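Local coordinates for PrgA (Enterococcus faecalis, PDB 6Z9K), which extends from the enterococcal cell surface and provides surface exclusion against unwanted conjugation, the piece described here being its magnesium-binding CAP domain, at residues Lys74-Tyr79 with Val199-Glu204; Glu82-Val87 with Ser188-Gly193; Ser99-Lys104 with Asn132-Tyr137; Ile103-Asp108 with His213-Gly218; Lys111-Gly116 with Val122-Lys127. All coordinates share one frame; numbering follows the deposited sequence.

Overall arrangement
From the N terminus, helix 70-90 is used first: contact 1 joins its first half to strand 196-202, and contact 2 joins its second half to the end of helix 184-189, a slightly shorter loop lying within that of contact 1. Helix 100-112 comes next. Contact 3 ties its start to the loop after helix 122-132, and contact 5 closes the short loop between these two helices, within the spans of all the others. Contact 4 carries helix 100-112 onward to strand 211-217 and so crosses contacts 1 and 2. Contacts 1 and 4 set helices 70-90 and 100-112 on neighbouring strands of the three-stranded sheet, while contacts 2, 3 and 5 join helices and their connecting loops.

Contact 1 of 5, residues Lys74-Tyr79 with Val199-Glu204; sequences KELSVY and VSLSGE
Val199 and Leu76 carry most of this contact, burying 72 and 71 Å², and their side chains cross at about a right angle. Leu76 uses one methyl: its CD2 lies 3.9 Å from Val199 CG1. That placement follows from chi1 of -166°, which sets CG anti to the backbone N and sends the branch toward the strand. The same CD2 meets Leu201 tip to tip, 3.9 Å from Leu201 CG.

This is helix-on-sheet packing in the alpha-beta-alpha sandwich of a CAP domain: helix 74-79 passes strand 199-202 at 7.8 Å between axes and 119° between directions.

Beside this apolar patch the helix makes a polar join. Ser77 OG accepts from Val199 N at 2.9 Å, nearly straight with an N-H...O angle of 162°. Water 1 lies 2.7 Å from Ser77 OG and donates to Val199 O, also at 2.7 Å, so a single hydroxyl engages both backbone polar atoms of Val199, one directly and one through solvent. The close fit shows in the backbones, with Ser77 CA and Val199 CA 5.0 Å apart. Helix 160-176 lies on this same side of the sheet, touching Leu76 through Ile167 and Leu201 through Leu163. Ser200 points away from helix 70-90, and its OG is hydrogen-bonded to Ala106 O of helix 100-112.

Contact 2 of 5, residues Glu82-Val87 with Ser188-Gly193; sequences ELLNDV and SLLQDG
Leu84 meets the last turn of helix 184-189 with both methyls, CD1 and CD2 each lying 3.9 Å from Leu189 O. The fork therefore straddles a carbonyl oxygen, whose polar need is met by a hydrogen bond from Arg88 NH1. Leu84 and Leu189 approach at a slant, with Leu84 CD2 4.1 Å from Leu189 CD2. One turn further along helix 70-90, Val87 CG1 packs 3.9 Å from Leu190 CD2, the two side chains crossing at about a right angle. Leu190 has already left helical geometry, but its chi1 of -60° swings CG anti to the carbonyl carbon and brings CD2 within reach of both Val87 and Leu84.

All four of these residues are buried. The chain loosens just beyond them: Gln191 and Asp192 are exposed, and their side chains take no part in the apolar contact. Within this outer turn Gly193 N makes a weak bond to Asp192 OD1, 3.1 Å long and bent to 132°, while Ser94 N also donates to that oxygen.

On the buried side Leu189 continues onto Leu171 and Met174 of helix 160-176 and touches Ile214 of strand 211-217. The contact joins helix 70-90 to the end of the helix that carries the magnesium ligand His185, whose side chain is about 5 Å from that of Leu189.

Contact 3 of 5, residues Ser99-Lys104 with Asn132-Tyr137; sequences SDQSIK and NGFKEY
Asn132, met by Lys104, directly precedes a Schellman motif, in which Gly133 takes positive phi after helix 122-132. Lys104 NZ donates to Asn132 OD1 at 2.9 Å, arriving 43° above the carbonyl plane. The lysine chain is extended up to CE and bends at chi4 (-63°), which folds NZ back over the amide oxygen. Water 2 also donates to Asn132 OD1, at 2.7 Å, and links it to Gln101 O. The other end of the amide is held as well, since Asn132 ND2 donates to Asp108 OD2 and to Ala128 O.

A second bridge runs through Gln101. Its NE2 donates to water 3 at 3.1 Å, and this water donates to Asn132 O; NE2 also bonds Gln227 O directly. The aliphatic part of Gln101 lies at the edge of the Phe134 ring, with Gln101 CG 4.2 Å from Phe134 CZ.

The helix start that carries Gln101 is fixed by a capping box: Ser102 N donates to Ser99 OG at 2.9 Å, and Ser99 N returns a bond to Ser102 OG. Gln101 and Ser102 pack on Tyr217 of strand 211-217, Ile103 faces helix 70-90, and Phe134 lies back on Ala129. The contact thus seats the loop after helix 122-132 beside the first turns of helix 100-112.

Contact 4 of 5, residues Ile103-Asp108 with His213-Gly218; sequences IKFAWD and HIISYG
Ile215 meets helix 100-112 with two different branches, one for Ala106 and one for Phe105. CG1 stands anti to the carbonyl carbon and presses on Ala106, 3.7 Å from its CB. CG2, anti to the backbone N, rises over one face of the Phe105 ring, 4.0 Å from CD2; the Phe105 and Ile215 side chains cross at about a right angle. Because Ala106 has only a methyl, the backbones come close, with Ala106 CA 5.6 Å from Ile215 CA.

Phe105 reaches the strand with CG anti to its own N, directing the ring past Ile215 to Tyr217. Tyr217 takes the less usual first torsion, 52°, which puts CG between the backbone N and the carbonyl carbon. From there the ring slides past that of Phe105 in the opposite direction. Tyr217 CE2 sits at the Phe105 edge, 3.8 Å from Phe105 CD2. The pairing is oblique, with centroids 5.8 Å apart and planes at 52°.

Away from the strand, Lys104 NZ and Asp108 OD2 form a salt bridge at 3.2 Å one turn apart, the lysine on the syn side of the carboxylate.

Helix 103-108 and strand 213-217 run at 134° to each other, with axes 8.6 Å apart. Phe134 stacks on Phe105 and meets Tyr217 edge-to-face, while Ala128 and Ala129 of helix 122-132 also touch Phe105. Strand 211-217 is central in its sheet, between 144-148 and 196-202, and on its other face Ile214 touches Thr80 of helix 70-90.

Contact 5 of 5, residues Lys111-Gly116 with Val122-Lys127; sequences KYSDTG and VIAINK
Lys127 lies across one face of the Tyr112 ring, the two side chains crossing at about a right angle, and makes both a CH-pi and a cation-pi contact. Its CD sits over the face, 4.1 Å from the Tyr112 ring centroid and displaced toward the rim. The chain then bends at chi4 (-70°), which turns NZ toward the phenol end; NZ stands 4.1 Å from the same centroid but 33° off the ring normal, an off-centre cation-pi geometry. The charged and hydroxyl ends share a further partner: Glu131 pairs with Lys127 NZ through OE2 and with Tyr112 OH through OE1, so one carboxylate ties both groups together.

Van der Waals contacts centre on the Ala124 methyl. Its apolar partner is Tyr112 CB, 3.7 Å from Ala124 CB. Two polar atoms also press on this methyl: Tyr112 O lies only 3.3 Å from Ala124 CB, and Ser113 OG approaches it at 3.6 Å, while its hydrogen bond goes to Ile109 O. This tight fit matches the 4.9 Å between Tyr112 CA and Ala124 CA.

Polar bonds shape the connection itself. Asp114 OD1 accepts from Gly116 N at 2.9 Å, an Asx turn in which the N-H comes from above the carboxylate plane. Asp121 then bridges the two arms, bonding Asp114 N through OD2 and Ala124 N through OD1.

Helix 100-112 ends at Tyr112 and helix 122-132 begins at Val122, with the loop between them folding the chain so that the end of one helix packs on the start of the next: a helix-loop-helix connection, set at the periphery of the CAP domain.

Contact 1 of 5, residues Lys74-Tyr79 with Val199-Glu204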
# COMPACT_ATOMS: atom_id res chain seq x y z
N LYS A 74 -1.37 12.96 -3.02
CA LYS A 74 -2.45 12.72 -2.05
C LYS A 74 -3.39 11.67 -2.65
O LYS A 74 -3.73 10.73 -1.94
CB LYS A 74 -3.16 14.00 -1.65
CG LYS A 74 -4.17 13.81 -0.51
CD LYS A 74 -4.28 15.05 0.39
CE LYS A 74 -2.98 15.28 1.16
NZ LYS A 74 -3.06 16.34 2.20
N GLU A 75 -3.72 11.74 -3.94
CA GLU A 75 -4.64 10.76 -4.58
C GLU A 75 -4.06 9.36 -4.44
O GLU A 75 -4.83 8.43 -4.15
CB GLU A 75 -4.86 11.04 -6.07
CG GLU A 75 -5.76 12.21 -6.36
CD GLU A 75 -5.87 12.48 -7.86
OE1 GLU A 75 -5.65 13.65 -8.28
OE2 GLU A 75 -6.10 11.47 -8.60
N LEU A 76 -2.79 9.20 -4.73
CA LEU A 76 -2.09 7.90 -4.69
C LEU A 76 -2.20 7.31 -3.29
O LEU A 76 -2.52 6.12 -3.19
CB LEU A 76 -0.65 8.08 -5.12
CG LEU A 76 0.11 6.80 -5.44
CD1 LEU A 76 -0.47 6.13 -6.67
CD2 LEU A 76 1.61 7.05 -5.53
N SER A 77 -1.97 8.11 -2.26
CA SER A 77 -2.02 7.63 -0.86
C SER A 77 -3.48 7.32 -0.46
O SER A 77 -3.68 6.29 0.17
CB SER A 77 -1.42 8.63 0.08
OG SER A 77 0.01 8.60 -0.00
N VAL A 78 -4.41 8.17 -0.87
CA VAL A 78 -5.82 7.96 -0.48
C VAL A 78 -6.31 6.69 -1.16
O VAL A 78 -7.03 5.89 -0.52
CB VAL A 78 -6.71 9.17 -0.78
CG1 VAL A 78 -8.16 8.78 -0.63
CG2 VAL A 78 -6.36 10.37 0.07
N TYR A 79 -5.99 6.48 -2.44
CA TYR A 79 -6.45 5.29 -3.19
C TYR A 79 -6.04 4.01 -2.47
O TYR A 79 -6.83 3.10 -2.17
CB TYR A 79 -5.84 5.28 -4.58
CG TYR A 79 -5.99 3.98 -5.29
CD1 TYR A 79 -7.17 3.61 -5.90
CD2 TYR A 79 -4.96 3.08 -5.35
CE1 TYR A 79 -7.31 2.40 -6.57
CE2 TYR A 79 -5.08 1.86 -5.99
CZ TYR A 79 -6.26 1.49 -6.60
OH TYR A 79 -6.37 0.30 -7.28
N VAL A 199 2.08 6.59 0.41
CA VAL A 199 2.60 5.77 -0.72
C VAL A 199 3.52 6.61 -1.57
O VAL A 199 3.13 7.69 -1.99
CB VAL A 199 1.45 5.18 -1.58
CG1 VAL A 199 2.01 4.32 -2.71
CG2 VAL A 199 0.47 4.40 -0.71
N SER A 200 4.69 6.10 -1.85
CA SER A 200 5.59 6.78 -2.79
C SER A 200 6.10 5.79 -3.83
O SER A 200 5.86 4.58 -3.74
CB SER A 200 6.72 7.41 -2.04
OG SER A 200 7.36 6.44 -1.23
N LEU A 201 6.83 6.34 -4.78
CA LEU A 201 7.31 5.62 -5.98
C LEU A 201 8.76 6.04 -6.20
O LEU A 201 9.09 7.19 -5.94
CB LEU A 201 6.50 6.05 -7.20
CG LEU A 201 4.98 5.90 -7.13
CD1 LEU A 201 4.34 6.53 -8.37
CD2 LEU A 201 4.59 4.46 -6.96
N SER A 202 9.60 5.13 -6.69
CA SER A 202 10.98 5.52 -7.03
C SER A 202 11.44 4.70 -8.24
O SER A 202 10.90 3.60 -8.50
CB SER A 202 11.92 5.39 -5.85
OG SER A 202 12.15 4.06 -5.45
N GLY A 203 12.49 5.23 -8.87
CA GLY A 203 13.04 4.52 -10.02
C GLY A 203 13.71 5.51 -10.95
O GLY A 203 13.22 6.62 -11.07
N GLU A 204 14.69 5.01 -11.68
CA GLU A 204 15.32 5.73 -12.80
C GLU A 204 14.31 5.86 -13.93
O GLU A 204 13.38 5.08 -13.97
CB GLU A 204 16.54 4.97 -13.30
CG GLU A 204 17.67 4.91 -12.30
CD GLU A 204 18.15 6.28 -11.85
OE1 GLU A 204 18.23 7.21 -12.72
OE2 GLU A 204 18.46 6.43 -10.64
O HOH W 1 1.65 9.88 -1.69

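Contact 2 of 5, residues Glu82-Val87 with Ser188-Gly193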
# COMPACT_ATOMS: atom_id res chain seq x y z
N GLU A 82 -7.59 3.62 1.14
CA GLU A 82 -9.00 3.16 1.07
C GLU A 82 -9.02 1.65 0.93
O GLU A 82 -9.84 0.98 1.60
CB GLU A 82 -9.70 3.81 -0.12
CG GLU A 82 -10.14 5.25 0.14
CD GLU A 82 -10.75 5.93 -1.07
OE1 GLU A 82 -10.70 5.35 -2.16
OE2 GLU A 82 -11.25 7.06 -0.89
N LEU A 83 -8.21 1.10 0.01
CA LEU A 83 -8.24 -0.36 -0.17
C LEU A 83 -7.82 -1.06 1.12
O LEU A 83 -8.49 -2.07 1.51
CB LEU A 83 -7.29 -0.78 -1.30
CG LEU A 83 -7.68 -0.25 -2.67
CD1 LEU A 83 -6.68 -0.77 -3.73
CD2 LEU A 83 -9.10 -0.59 -3.03
N LEU A 84 -6.76 -0.62 1.75
CA LEU A 84 -6.26 -1.30 2.95
C LEU A 84 -7.23 -1.11 4.12
O LEU A 84 -7.44 -2.08 4.88
CB LEU A 84 -4.85 -0.82 3.27
CG LEU A 84 -4.18 -1.54 4.42
CD1 LEU A 84 -4.12 -3.06 4.21
CD2 LEU A 84 -2.77 -0.97 4.64
N ASN A 85 -7.77 0.07 4.29
CA ASN A 85 -8.71 0.36 5.40
C ASN A 85 -9.97 -0.51 5.24
O ASN A 85 -10.56 -0.88 6.26
CB ASN A 85 -9.13 1.81 5.49
CG ASN A 85 -8.14 2.66 6.26
OD1 ASN A 85 -7.35 2.08 7.00
ND2 ASN A 85 -8.29 3.99 6.16
N ASP A 86 -10.37 -0.81 4.02
CA ASP A 86 -11.57 -1.66 3.80
C ASP A 86 -11.29 -3.01 4.47
O ASP A 86 -12.15 -3.52 5.18
CB ASP A 86 -11.89 -1.69 2.31
CG ASP A 86 -13.04 -2.61 1.93
OD1 ASP A 86 -14.13 -2.33 2.39
OD2 ASP A 86 -12.81 -3.59 1.19
N VAL A 87 -10.11 -3.59 4.26
CA VAL A 87 -9.74 -4.89 4.85
C VAL A 87 -9.60 -4.69 6.35
O VAL A 87 -10.12 -5.46 7.15
CB VAL A 87 -8.45 -5.39 4.21
CG1 VAL A 87 -7.92 -6.64 4.85
CG2 VAL A 87 -8.65 -5.60 2.72
N SER A 188 2.56 -6.92 8.62
CA SER A 188 2.79 -5.49 8.68
C SER A 188 1.57 -4.67 8.24
O SER A 188 1.21 -3.70 8.91
CB SER A 188 4.01 -5.16 7.86
OG SER A 188 4.24 -3.78 7.95
N LEU A 189 1.01 -5.00 7.09
CA LEU A 189 -0.14 -4.25 6.55
C LEU A 189 -1.33 -4.35 7.52
O LEU A 189 -2.15 -3.42 7.57
CB LEU A 189 -0.50 -4.83 5.18
CG LEU A 189 0.46 -4.59 4.03
CD1 LEU A 189 -0.06 -5.33 2.82
CD2 LEU A 189 0.58 -3.10 3.72
N LEU A 190 -1.43 -5.45 8.27
CA LEU A 190 -2.58 -5.63 9.17
C LEU A 190 -2.15 -5.46 10.61
O LEU A 190 -2.87 -5.92 11.49
CB LEU A 190 -3.20 -7.00 8.89
CG LEU A 190 -3.71 -7.21 7.48
CD1 LEU A 190 -4.40 -8.57 7.38
CD2 LEU A 190 -4.70 -6.10 7.04
N GLN A 191 -1.08 -4.72 10.89
CA GLN A 191 -0.62 -4.55 12.29
C GLN A 191 -1.60 -3.68 13.07
O GLN A 191 -1.98 -2.61 12.59
CB GLN A 191 0.79 -3.95 12.29
CG GLN A 191 1.37 -3.87 13.68
CD GLN A 191 2.72 -3.22 13.77
OE1 GLN A 191 3.72 -3.91 13.85
NE2 GLN A 191 2.76 -1.90 13.79
N ASP A 192 -2.05 -4.08 14.26
CA ASP A 192 -3.06 -3.22 14.94
C ASP A 192 -2.28 -2.03 15.53
O ASP A 192 -1.04 -2.11 15.76
CB ASP A 192 -4.00 -3.95 15.92
CG ASP A 192 -5.36 -3.29 16.19
OD1 ASP A 192 -5.74 -2.20 15.59
OD2 ASP A 192 -6.10 -3.91 17.02
N GLY A 193 -2.95 -0.91 15.62
CA GLY A 193 -2.47 0.33 16.24
C GLY A 193 -1.84 1.26 15.23
O GLY A 193 -1.58 2.42 15.58

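Contact 3 of 5, residues Ser99-Lys104 with Asn132-Tyr137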
# COMPACT_ATOMS: atom_id res chain seq x y z
N SER A 99 -1.97 12.01 5.65
CA SER A 99 -1.65 13.39 6.06
C SER A 99 -0.52 13.95 5.23
O SER A 99 0.19 13.18 4.60
CB SER A 99 -1.29 13.39 7.52
OG SER A 99 -0.19 12.56 7.74
N ASP A 100 -0.31 15.26 5.26
CA ASP A 100 0.92 15.85 4.68
C ASP A 100 2.13 15.16 5.30
O ASP A 100 3.08 14.89 4.59
CB ASP A 100 0.91 17.36 4.89
CG ASP A 100 -0.39 17.93 4.35
OD1 ASP A 100 -0.67 17.66 3.16
OD2 ASP A 100 -1.18 18.48 5.16
N GLN A 101 2.06 14.83 6.57
CA GLN A 101 3.15 14.19 7.33
C GLN A 101 3.45 12.81 6.73
O GLN A 101 4.59 12.51 6.44
CB GLN A 101 2.76 14.03 8.79
CG GLN A 101 3.76 13.27 9.63
CD GLN A 101 3.42 13.42 11.10
OE1 GLN A 101 2.39 12.97 11.57
NE2 GLN A 101 4.36 14.00 11.83
N SER A 102 2.43 11.98 6.52
CA SER A 102 2.65 10.60 6.03
C SER A 102 3.17 10.64 4.58
O SER A 102 4.05 9.84 4.20
CB SER A 102 1.40 9.77 6.20
OG SER A 102 0.38 10.10 5.25
N ILE A 103 2.65 11.54 3.77
CA ILE A 103 3.07 11.71 2.34
C ILE A 103 4.53 12.16 2.31
O ILE A 103 5.34 11.58 1.59
CB ILE A 103 2.13 12.68 1.65
CG1 ILE A 103 0.74 12.05 1.56
CG2 ILE A 103 2.63 13.07 0.27
CD1 ILE A 103 -0.31 13.05 1.09
N LYS A 104 4.88 13.17 3.08
CA LYS A 104 6.26 13.73 3.03
C LYS A 104 7.22 12.65 3.48
O LYS A 104 8.30 12.53 2.88
CB LYS A 104 6.41 14.98 3.90
CG LYS A 104 7.81 15.59 3.89
CD LYS A 104 7.88 16.83 4.72
CE LYS A 104 9.28 17.37 4.89
NZ LYS A 104 10.20 16.44 5.61
N ASN A 132 12.13 13.44 9.50
CA ASN A 132 10.67 13.64 9.65
C ASN A 132 10.21 13.48 11.10
O ASN A 132 8.99 13.59 11.34
CB ASN A 132 9.92 12.71 8.69
CG ASN A 132 10.00 13.22 7.26
OD1 ASN A 132 9.21 14.07 6.88
ND2 ASN A 132 11.01 12.81 6.52
N GLY A 133 11.13 13.31 12.03
CA GLY A 133 10.83 13.28 13.46
C GLY A 133 10.44 11.90 13.93
O GLY A 133 9.92 11.80 15.07
N PHE A 134 10.70 10.86 13.14
CA PHE A 134 10.40 9.46 13.53
C PHE A 134 11.64 8.81 14.14
O PHE A 134 12.78 9.13 13.80
CB PHE A 134 9.92 8.69 12.30
CG PHE A 134 8.56 9.11 11.83
CD1 PHE A 134 8.41 10.20 10.99
CD2 PHE A 134 7.41 8.47 12.27
CE1 PHE A 134 7.18 10.62 10.55
CE2 PHE A 134 6.16 8.88 11.82
CZ PHE A 134 6.03 9.95 10.98
N LYS A 135 11.40 7.78 14.93
CA LYS A 135 12.45 6.98 15.55
C LYS A 135 13.22 6.21 14.49
O LYS A 135 12.63 5.75 13.50
CB LYS A 135 11.85 6.01 16.57
CG LYS A 135 11.22 6.77 17.73
CD LYS A 135 10.40 5.88 18.60
CE LYS A 135 10.10 6.63 19.88
NZ LYS A 135 9.09 5.91 20.67
N GLU A 136 14.53 6.09 14.73
CA GLU A 136 15.39 5.25 13.87
C GLU A 136 15.55 3.87 14.50
O GLU A 136 15.66 3.74 15.75
CB GLU A 136 16.76 5.88 13.71
CG GLU A 136 16.75 7.20 13.00
CD GLU A 136 18.17 7.68 12.76
OE1 GLU A 136 18.59 8.66 13.43
OE2 GLU A 136 18.83 7.07 11.85
N TYR A 137 15.76 2.88 13.65
CA TYR A 137 16.04 1.47 14.05
C TYR A 137 17.22 1.04 13.19
O TYR A 137 17.03 0.52 12.13
CB TYR A 137 14.79 0.63 13.82
CG TYR A 137 13.59 1.15 14.57
CD1 TYR A 137 12.77 2.11 14.03
CD2 TYR A 137 13.33 0.73 15.87
CE1 TYR A 137 11.70 2.65 14.72
CE2 TYR A 137 12.23 1.21 16.56
CZ TYR A 137 11.43 2.19 16.01
OH TYR A 137 10.37 2.64 16.77
O HOH W 2 6.60 14.09 7.58
O HOH W 3 6.85 14.89 10.31

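Contact 4 of 5, residues Ile103-Asp108 with His213-Gly218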
# COMPACT_ATOMS: atom_id res chain seq x y z
N ILE A 103 2.65 11.54 3.77
CA ILE A 103 3.07 11.71 2.34
C ILE A 103 4.53 12.16 2.31
O ILE A 103 5.34 11.58 1.59
CB ILE A 103 2.13 12.68 1.65
CG1 ILE A 103 0.74 12.05 1.56
CG2 ILE A 103 2.63 13.07 0.27
CD1 ILE A 103 -0.31 13.05 1.09
N LYS A 104 4.88 13.17 3.08
CA LYS A 104 6.26 13.73 3.03
C LYS A 104 7.22 12.65 3.48
O LYS A 104 8.30 12.53 2.88
CB LYS A 104 6.41 14.98 3.90
CG LYS A 104 7.81 15.59 3.89
CD LYS A 104 7.88 16.83 4.72
CE LYS A 104 9.28 17.37 4.89
NZ LYS A 104 10.20 16.44 5.61
N PHE A 105 6.89 11.90 4.52
CA PHE A 105 7.78 10.86 5.04
C PHE A 105 7.97 9.83 3.94
O PHE A 105 9.15 9.45 3.61
CB PHE A 105 7.21 10.25 6.32
CG PHE A 105 8.00 9.18 6.99
CD1 PHE A 105 9.37 8.99 6.82
CD2 PHE A 105 7.33 8.37 7.90
CE1 PHE A 105 10.05 8.02 7.52
CE2 PHE A 105 8.01 7.39 8.58
CZ PHE A 105 9.35 7.21 8.39
N ALA A 106 6.87 9.36 3.34
CA ALA A 106 7.00 8.34 2.28
C ALA A 106 7.88 8.82 1.11
O ALA A 106 8.74 8.04 0.60
CB ALA A 106 5.63 7.96 1.75
N TRP A 107 7.70 10.07 0.67
CA TRP A 107 8.43 10.58 -0.51
C TRP A 107 9.90 10.81 -0.13
O TRP A 107 10.76 10.68 -1.04
CB TRP A 107 7.70 11.78 -1.14
CG TRP A 107 6.53 11.27 -1.91
CD1 TRP A 107 5.23 11.17 -1.47
CD2 TRP A 107 6.55 10.68 -3.23
NE1 TRP A 107 4.44 10.61 -2.44
CE2 TRP A 107 5.23 10.28 -3.52
CE3 TRP A 107 7.53 10.48 -4.20
CZ2 TRP A 107 4.88 9.70 -4.75
CZ3 TRP A 107 7.19 9.88 -5.39
CH2 TRP A 107 5.88 9.52 -5.67
N ASP A 108 10.20 11.16 1.12
CA ASP A 108 11.60 11.23 1.57
C ASP A 108 12.24 9.83 1.49
O ASP A 108 13.40 9.72 1.00
CB ASP A 108 11.73 11.90 2.92
CG ASP A 108 11.58 13.40 2.90
OD1 ASP A 108 11.49 13.99 1.77
OD2 ASP A 108 11.51 13.97 4.00
N HIS A 213 6.51 2.13 -2.61
CA HIS A 213 6.84 2.16 -1.16
C HIS A 213 5.55 2.44 -0.38
O HIS A 213 5.02 3.54 -0.50
CB HIS A 213 7.87 3.28 -0.86
CG HIS A 213 9.13 3.28 -1.68
ND1 HIS A 213 10.35 2.86 -1.16
CD2 HIS A 213 9.40 3.71 -2.93
CE1 HIS A 213 11.29 2.97 -2.10
NE2 HIS A 213 10.73 3.50 -3.19
N ILE A 214 5.08 1.45 0.37
CA ILE A 214 3.95 1.65 1.30
C ILE A 214 4.54 1.86 2.69
O ILE A 214 5.15 0.98 3.24
CB ILE A 214 2.96 0.48 1.22
CG1 ILE A 214 2.36 0.36 -0.19
CG2 ILE A 214 1.88 0.68 2.31
CD1 ILE A 214 1.28 -0.73 -0.35
N ILE A 215 4.40 3.08 3.19
CA ILE A 215 4.95 3.56 4.48
C ILE A 215 3.80 3.67 5.49
O ILE A 215 2.82 4.34 5.19
CB ILE A 215 5.73 4.87 4.28
CG1 ILE A 215 6.78 4.75 3.15
CG2 ILE A 215 6.31 5.26 5.62
CD1 ILE A 215 7.68 3.59 3.26
N SER A 216 3.85 2.95 6.59
CA SER A 216 2.73 3.00 7.57
C SER A 216 3.25 2.83 8.98
O SER A 216 4.34 2.27 9.18
CB SER A 216 1.68 1.98 7.21
OG SER A 216 2.20 0.67 7.20
N TYR A 217 2.54 3.38 9.96
CA TYR A 217 3.04 3.45 11.34
C TYR A 217 1.91 3.94 12.23
O TYR A 217 0.86 4.44 11.73
CB TYR A 217 4.23 4.44 11.42
CG TYR A 217 3.91 5.79 10.82
CD1 TYR A 217 3.26 6.80 11.53
CD2 TYR A 217 4.24 6.05 9.48
CE1 TYR A 217 2.91 8.01 10.93
CE2 TYR A 217 3.85 7.24 8.87
CZ TYR A 217 3.24 8.24 9.60
OH TYR A 217 2.87 9.45 9.05
N GLY A 218 2.16 3.83 13.53
CA GLY A 218 1.39 4.50 14.56
C GLY A 218 2.14 5.62 15.25
O GLY A 218 3.31 5.84 14.94

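Contact 5 of 5, residues Lys111-Gly116 with Val122-Lys127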
# COMPACT_ATOMS: atom_id res chain seq x y z
N LYS A 111 12.92 9.18 -2.25
CA LYS A 111 14.03 10.04 -2.74
C LYS A 111 15.39 9.48 -2.28
O LYS A 111 16.36 9.44 -3.08
CB LYS A 111 13.86 11.44 -2.15
CG LYS A 111 14.85 12.45 -2.66
CD LYS A 111 14.44 13.86 -2.33
CE LYS A 111 14.50 14.21 -0.86
NZ LYS A 111 14.80 15.66 -0.74
N TYR A 112 15.48 9.00 -1.05
CA TYR A 112 16.75 8.56 -0.46
C TYR A 112 17.05 7.11 -0.82
O TYR A 112 18.19 6.69 -0.56
CB TYR A 112 16.71 8.76 1.05
CG TYR A 112 16.67 10.21 1.50
CD1 TYR A 112 17.05 11.26 0.66
CD2 TYR A 112 16.34 10.52 2.80
CE1 TYR A 112 17.06 12.57 1.10
CE2 TYR A 112 16.34 11.82 3.26
CZ TYR A 112 16.74 12.85 2.41
OH TYR A 112 16.75 14.13 2.89
N SER A 113 16.07 6.35 -1.32
CA SER A 113 16.27 4.91 -1.61
C SER A 113 17.07 4.71 -2.91
O SER A 113 16.73 5.31 -3.93
CB SER A 113 14.97 4.15 -1.66
OG SER A 113 14.41 4.06 -0.36
N ASP A 114 18.08 3.87 -2.82
CA ASP A 114 18.99 3.51 -3.94
C ASP A 114 18.15 2.89 -5.07
O ASP A 114 17.60 1.78 -4.87
CB ASP A 114 20.13 2.65 -3.39
CG ASP A 114 21.07 2.09 -4.44
OD1 ASP A 114 20.91 2.50 -5.66
OD2 ASP A 114 21.99 1.31 -4.05
N THR A 115 18.10 3.54 -6.23
CA THR A 115 17.23 3.07 -7.35
C THR A 115 17.80 1.78 -7.92
O THR A 115 17.00 1.07 -8.63
CB THR A 115 17.06 4.12 -8.43
OG1 THR A 115 18.37 4.54 -8.82
CG2 THR A 115 16.24 5.29 -7.96
N GLY A 116 19.05 1.45 -7.61
CA GLY A 116 19.75 0.25 -8.10
C GLY A 116 19.50 -0.93 -7.19
O GLY A 116 19.89 -2.06 -7.55
N VAL A 122 17.63 0.41 4.16
CA VAL A 122 17.45 0.75 5.59
C VAL A 122 18.16 2.05 5.90
O VAL A 122 17.71 2.76 6.73
CB VAL A 122 17.90 -0.39 6.54
CG1 VAL A 122 17.03 -1.63 6.32
CG2 VAL A 122 19.33 -0.78 6.43
N ILE A 123 19.25 2.38 5.23
CA ILE A 123 19.94 3.68 5.47
C ILE A 123 19.00 4.79 5.04
O ILE A 123 18.83 5.78 5.78
CB ILE A 123 21.26 3.75 4.69
CG1 ILE A 123 22.25 2.79 5.32
CG2 ILE A 123 21.76 5.19 4.66
CD1 ILE A 123 23.50 2.67 4.59
N ALA A 124 18.35 4.66 3.90
CA ALA A 124 17.39 5.64 3.39
C ALA A 124 16.20 5.76 4.35
O ALA A 124 15.72 6.90 4.63
CB ALA A 124 16.86 5.22 2.05
N ILE A 125 15.66 4.64 4.82
CA ILE A 125 14.46 4.68 5.67
C ILE A 125 14.77 5.41 6.97
O ILE A 125 13.98 6.27 7.38
CB ILE A 125 13.96 3.23 5.88
CG1 ILE A 125 13.46 2.63 4.55
CG2 ILE A 125 12.87 3.19 6.94
CD1 ILE A 125 13.33 1.10 4.57
N ASN A 126 15.87 5.07 7.62
CA ASN A 126 16.24 5.71 8.89
C ASN A 126 16.65 7.18 8.70
O ASN A 126 16.32 7.98 9.57
CB ASN A 126 17.32 4.91 9.57
CG ASN A 126 16.73 3.63 10.14
OD1 ASN A 126 15.75 3.70 10.87
ND2 ASN A 126 17.31 2.47 9.82
N LYS A 127 17.26 7.50 7.57
CA LYS A 127 17.61 8.92 7.33
C LYS A 127 16.31 9.72 7.19
O LYS A 127 16.18 10.83 7.76
CB LYS A 127 18.46 9.05 6.08
CG LYS A 127 18.95 10.45 5.76
CD LYS A 127 19.75 10.50 4.46
CE LYS A 127 20.61 11.73 4.33
NZ LYS A 127 19.84 13.00 4.13